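PDB 3KHS: purine nucleoside phosphorylase from Grouper iridovirus, which probably catalyses the phosphorolysis of purine nucleosides such as inosine and guanosine to the free base and ribose 1-phosphate, a step of purine salvage. Local coordinates for residues Y121-L135 and M180-V192. Residues are numbered along the deposited sequence; the frame is centred on the assembly and turned at random.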
# COMPACT_ATOMS: atom_id res chain seq x y z
N TYR B 121 -18.66 -6.40 20.37
CA TYR B 121 -18.38 -7.75 19.91
C TYR B 121 -17.68 -8.48 21.03
O TYR B 121 -16.98 -7.88 21.83
CB TYR B 121 -17.47 -7.74 18.66
CG TYR B 121 -18.09 -7.22 17.37
CD1 TYR B 121 -19.31 -6.55 17.39
CD2 TYR B 121 -17.44 -7.35 16.14
CE1 TYR B 121 -19.87 -6.02 16.23
CE2 TYR B 121 -18.00 -6.82 14.95
CZ TYR B 121 -19.21 -6.14 15.01
OH TYR B 121 -19.77 -5.54 13.89
N ARG B 122 -17.87 -9.79 21.07
CA ARG B 122 -17.22 -10.64 22.06
C ARG B 122 -16.60 -11.84 21.33
O ARG B 122 -17.08 -12.26 20.27
CB ARG B 122 -18.21 -11.24 23.07
CG ARG B 122 -19.20 -10.31 23.70
CD ARG B 122 -19.88 -11.05 24.86
NE ARG B 122 -21.02 -10.34 25.41
CZ ARG B 122 -21.81 -10.84 26.34
NH1 ARG B 122 -21.58 -12.04 26.83
NH2 ARG B 122 -22.85 -10.13 26.78
N PRO B 123 -15.53 -12.40 21.89
CA PRO B 123 -14.95 -13.56 21.21
C PRO B 123 -16.01 -14.65 21.10
O PRO B 123 -16.68 -14.96 22.07
CB PRO B 123 -13.78 -13.96 22.13
CG PRO B 123 -13.93 -13.10 23.35
CD PRO B 123 -14.60 -11.86 22.90
N GLY B 124 -16.17 -15.20 19.90
CA GLY B 124 -17.15 -16.24 19.68
C GLY B 124 -18.30 -15.74 18.84
O GLY B 124 -19.02 -16.55 18.23
N ASP B 125 -18.46 -14.41 18.79
CA ASP B 125 -19.53 -13.81 18.00
C ASP B 125 -19.31 -13.99 16.50
O ASP B 125 -18.22 -14.35 16.05
CB ASP B 125 -19.64 -12.31 18.27
CG ASP B 125 -20.20 -11.98 19.64
OD1 ASP B 125 -20.48 -12.92 20.42
OD2 ASP B 125 -20.35 -10.76 19.93
N PHE B 126 -20.36 -13.71 15.74
CA PHE B 126 -20.31 -13.78 14.29
C PHE B 126 -20.58 -12.37 13.77
O PHE B 126 -21.43 -11.67 14.31
CB PHE B 126 -21.42 -14.68 13.75
CG PHE B 126 -21.17 -16.16 13.92
CD1 PHE B 126 -22.20 -17.08 13.72
CD2 PHE B 126 -19.92 -16.64 14.25
CE1 PHE B 126 -21.98 -18.44 13.85
CE2 PHE B 126 -19.70 -18.02 14.38
CZ PHE B 126 -20.73 -18.91 14.18
N MET B 127 -19.86 -11.95 12.74
CA MET B 127 -20.13 -10.65 12.15
C MET B 127 -20.40 -10.86 10.68
O MET B 127 -19.50 -11.19 9.92
CB MET B 127 -18.97 -9.66 12.29
CG MET B 127 -19.36 -8.32 11.66
SD MET B 127 -18.07 -7.15 11.37
CE MET B 127 -17.49 -7.68 9.77
N VAL B 128 -21.66 -10.69 10.30
CA VAL B 128 -22.06 -10.81 8.92
C VAL B 128 -21.50 -9.54 8.29
O VAL B 128 -21.66 -8.44 8.84
CB VAL B 128 -23.61 -10.84 8.84
CG1 VAL B 128 -24.06 -10.51 7.45
CG2 VAL B 128 -24.11 -12.21 9.26
N VAL B 129 -20.85 -9.67 7.13
CA VAL B 129 -20.23 -8.52 6.49
C VAL B 129 -21.13 -7.71 5.58
O VAL B 129 -21.68 -8.22 4.62
CB VAL B 129 -18.96 -8.94 5.69
CG1 VAL B 129 -18.28 -7.71 5.12
CG2 VAL B 129 -18.02 -9.69 6.59
N ARG B 130 -21.25 -6.42 5.89
CA ARG B 130 -22.10 -5.55 5.09
C ARG B 130 -21.28 -4.72 4.13
O ARG B 130 -21.78 -4.22 3.14
CB ARG B 130 -22.93 -4.62 5.99
CG ARG B 130 -22.18 -3.41 6.51
CD ARG B 130 -23.08 -2.38 7.22
NE ARG B 130 -22.59 -1.03 6.94
CZ ARG B 130 -21.97 -0.26 7.82
NH1 ARG B 130 -21.77 -0.69 9.05
NH2 ARG B 130 -21.51 0.93 7.46
N ASP B 131 -20.00 -4.57 4.43
CA ASP B 131 -19.13 -3.79 3.56
C ASP B 131 -17.68 -4.02 3.97
O ASP B 131 -17.43 -4.60 5.03
CB ASP B 131 -19.48 -2.30 3.69
CG ASP B 131 -18.98 -1.49 2.52
OD1 ASP B 131 -18.70 -2.14 1.50
OD2 ASP B 131 -18.90 -0.25 2.56
N HIS B 132 -16.72 -3.61 3.15
CA HIS B 132 -15.32 -3.79 3.54
C HIS B 132 -14.45 -2.59 3.21
O HIS B 132 -14.87 -1.67 2.51
CB HIS B 132 -14.69 -5.07 2.91
CG HIS B 132 -14.35 -4.97 1.45
ND1 HIS B 132 -14.59 -6.00 0.56
CD2 HIS B 132 -13.85 -3.94 0.71
CE1 HIS B 132 -14.26 -5.61 -0.66
NE2 HIS B 132 -13.80 -4.37 -0.60
N ILE B 133 -13.25 -2.62 3.77
CA ILE B 133 -12.23 -1.60 3.54
C ILE B 133 -11.00 -2.42 3.20
O ILE B 133 -10.42 -3.08 4.07
CB ILE B 133 -11.92 -0.78 4.80
CG1 ILE B 133 -13.14 0.03 5.23
CG2 ILE B 133 -10.78 0.17 4.52
CD1 ILE B 133 -12.99 0.60 6.63
N ASN B 134 -10.63 -2.42 1.92
CA ASN B 134 -9.48 -3.19 1.45
C ASN B 134 -8.25 -2.33 1.23
O ASN B 134 -7.98 -1.85 0.13
CB ASN B 134 -9.86 -3.93 0.16
CG ASN B 134 -8.80 -4.92 -0.26
OD1 ASN B 134 -8.28 -5.63 0.57
ND2 ASN B 134 -8.48 -4.97 -1.56
N LEU B 135 -7.48 -2.14 2.29
CA LEU B 135 -6.28 -1.31 2.20
C LEU B 135 -5.28 -1.73 1.12
O LEU B 135 -4.85 -0.90 0.34
CB LEU B 135 -5.61 -1.22 3.56
CG LEU B 135 -6.53 -0.63 4.66
CD1 LEU B 135 -5.85 -0.81 6.01
CD2 LEU B 135 -6.84 0.87 4.40
N MET B 180 -28.91 -17.41 17.81
CA MET B 180 -27.62 -16.72 17.93
C MET B 180 -27.75 -15.23 17.65
O MET B 180 -26.76 -14.54 17.45
CB MET B 180 -26.62 -17.30 16.92
CG MET B 180 -26.61 -18.82 16.84
SD MET B 180 -25.37 -19.51 15.68
CE MET B 180 -25.90 -18.75 14.19
N SER B 181 -28.98 -14.74 17.64
CA SER B 181 -29.18 -13.34 17.33
C SER B 181 -28.41 -12.36 18.22
O SER B 181 -28.06 -11.27 17.77
CB SER B 181 -30.67 -13.01 17.40
OG SER B 181 -31.17 -13.29 18.70
N TYR B 182 -28.14 -12.73 19.46
CA TYR B 182 -27.45 -11.83 20.38
C TYR B 182 -25.94 -11.83 20.17
O TYR B 182 -25.25 -10.90 20.61
CB TYR B 182 -27.80 -12.21 21.83
CG TYR B 182 -29.15 -11.68 22.27
CD1 TYR B 182 -29.36 -10.30 22.42
CD2 TYR B 182 -30.24 -12.53 22.46
CE1 TYR B 182 -30.62 -9.78 22.73
CE2 TYR B 182 -31.51 -12.04 22.77
CZ TYR B 182 -31.70 -10.65 22.90
OH TYR B 182 -32.95 -10.14 23.19
N ALA B 183 -25.46 -12.85 19.48
CA ALA B 183 -24.04 -13.07 19.21
C ALA B 183 -23.70 -12.85 17.74
O ALA B 183 -22.58 -13.13 17.29
CB ALA B 183 -23.66 -14.50 19.58
N THR B 184 -24.69 -12.37 16.98
CA THR B 184 -24.48 -12.14 15.57
C THR B 184 -24.68 -10.68 15.26
O THR B 184 -25.70 -10.10 15.59
CB THR B 184 -25.45 -12.99 14.71
OG1 THR B 184 -25.32 -14.37 15.06
CG2 THR B 184 -25.13 -12.85 13.25
N HIS B 185 -23.70 -10.09 14.60
CA HIS B 185 -23.75 -8.68 14.25
C HIS B 185 -23.66 -8.52 12.74
O HIS B 185 -23.54 -9.50 12.00
CB HIS B 185 -22.57 -7.98 14.91
CG HIS B 185 -22.31 -8.42 16.33
ND1 HIS B 185 -22.96 -7.86 17.41
CD2 HIS B 185 -21.49 -9.36 16.83
CE1 HIS B 185 -22.53 -8.44 18.52
NE2 HIS B 185 -21.64 -9.35 18.20
N GLU B 186 -23.72 -7.27 12.30
CA GLU B 186 -23.59 -6.92 10.90
C GLU B 186 -22.69 -5.70 10.89
O GLU B 186 -23.04 -4.69 11.47
CB GLU B 186 -24.94 -6.59 10.27
CG GLU B 186 -24.81 -6.19 8.83
CD GLU B 186 -26.12 -6.22 8.10
OE1 GLU B 186 -27.13 -5.79 8.69
OE2 GLU B 186 -26.14 -6.67 6.93
N GLY B 187 -21.53 -5.81 10.24
CA GLY B 187 -20.61 -4.69 10.22
C GLY B 187 -19.60 -4.63 9.09
O GLY B 187 -19.66 -5.38 8.10
N VAL B 188 -18.65 -3.71 9.26
CA VAL B 188 -17.63 -3.46 8.26
C VAL B 188 -16.34 -4.24 8.48
O VAL B 188 -15.75 -4.16 9.56
CB VAL B 188 -17.33 -1.94 8.23
CG1 VAL B 188 -16.36 -1.63 7.10
CG2 VAL B 188 -18.62 -1.17 8.04
N TYR B 189 -15.91 -4.98 7.46
CA TYR B 189 -14.66 -5.78 7.55
C TYR B 189 -13.48 -5.03 6.96
O TYR B 189 -13.53 -4.62 5.81
CB TYR B 189 -14.79 -7.13 6.83
CG TYR B 189 -13.56 -8.01 6.89
CD1 TYR B 189 -13.50 -9.12 7.73
CD2 TYR B 189 -12.47 -7.76 6.05
CE1 TYR B 189 -12.37 -10.00 7.72
CE2 TYR B 189 -11.36 -8.61 6.03
CZ TYR B 189 -11.32 -9.72 6.86
OH TYR B 189 -10.24 -10.55 6.71
N CYS B 190 -12.44 -4.82 7.74
CA CYS B 190 -11.26 -4.13 7.21
C CYS B 190 -10.18 -5.15 6.90
O CYS B 190 -9.75 -5.91 7.78
CB CYS B 190 -10.70 -3.09 8.20
SG CYS B 190 -9.13 -2.28 7.67
N CYS B 191 -9.74 -5.17 5.65
CA CYS B 191 -8.72 -6.10 5.21
C CYS B 191 -7.33 -5.46 5.16
O CYS B 191 -7.16 -4.40 4.53
CB CYS B 191 -9.07 -6.65 3.82
SG CYS B 191 -7.86 -7.86 3.22
N VAL B 192 -6.36 -6.09 5.79
CA VAL B 192 -4.97 -5.60 5.78
C VAL B 192 -4.08 -6.71 5.26
O VAL B 192 -4.49 -7.88 5.22
CB VAL B 192 -4.47 -5.22 7.19
CG1 VAL B 192 -5.26 -4.02 7.69
CG2 VAL B 192 -4.60 -6.43 8.14
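Two parallel strand pairings, 126-129 and then 131-134 against the long strand 184-191, form a buried part of the mixed, barrel-like sheet of the PNP/MTAP phosphorylase fold. On its other side, strand 126-129 pairs antiparallel with strand 231-241. Nine backbone hydrogen bonds join the two segments, beginning with Phe-126 N to Ala-183 O (2.8 Å). The register slips by one residue at a beta bulge around Arg-130, where segment 121-135 turns a corner; Arg-130 N bonds Gly-187 O (2.9 Å), and Asp-131 pairs with Val-188. Here Val-188 CG2 rests over one face of the Arg-130 guanidinium, 3.3 Å from its NH1, while Glu-186 turns its carboxylate to Arg-168.

Tyr-121 OH and Met-127 SD, the latter at 3.7 Å, both pack against Gly-187 CA, where there is no side chain. Met-127 carries CE on to Tyr-189 CB, its CG trans to the backbone N (chi1 -179°) and its chain bent at chi3. The Tyr-189 side chain lies about 4 Å (nearest atoms) from a bound phosphate ion, probably from the crystallisation liquor, and its hydroxyl bonds Ser-217 N. Past the bulge, Asp-131, His-132 and Asn-134 hydrogen-bond Ala-201, Thr-199 and Glu-202, respectively, of a neighbouring subunit, bringing this end of the sheet to the trimer interface.

At the other end, the Tyr-121 and His-185 rings form an offset stack, centroids 4.3 Å apart and planes at 18°. Asp-125 fixes the imidazole's rotation: its OD2 takes Arg-122 N on one face of the carboxylate and, on the opposite face, His-185 NE2 at 2.6 Å, nearly straight at 175°.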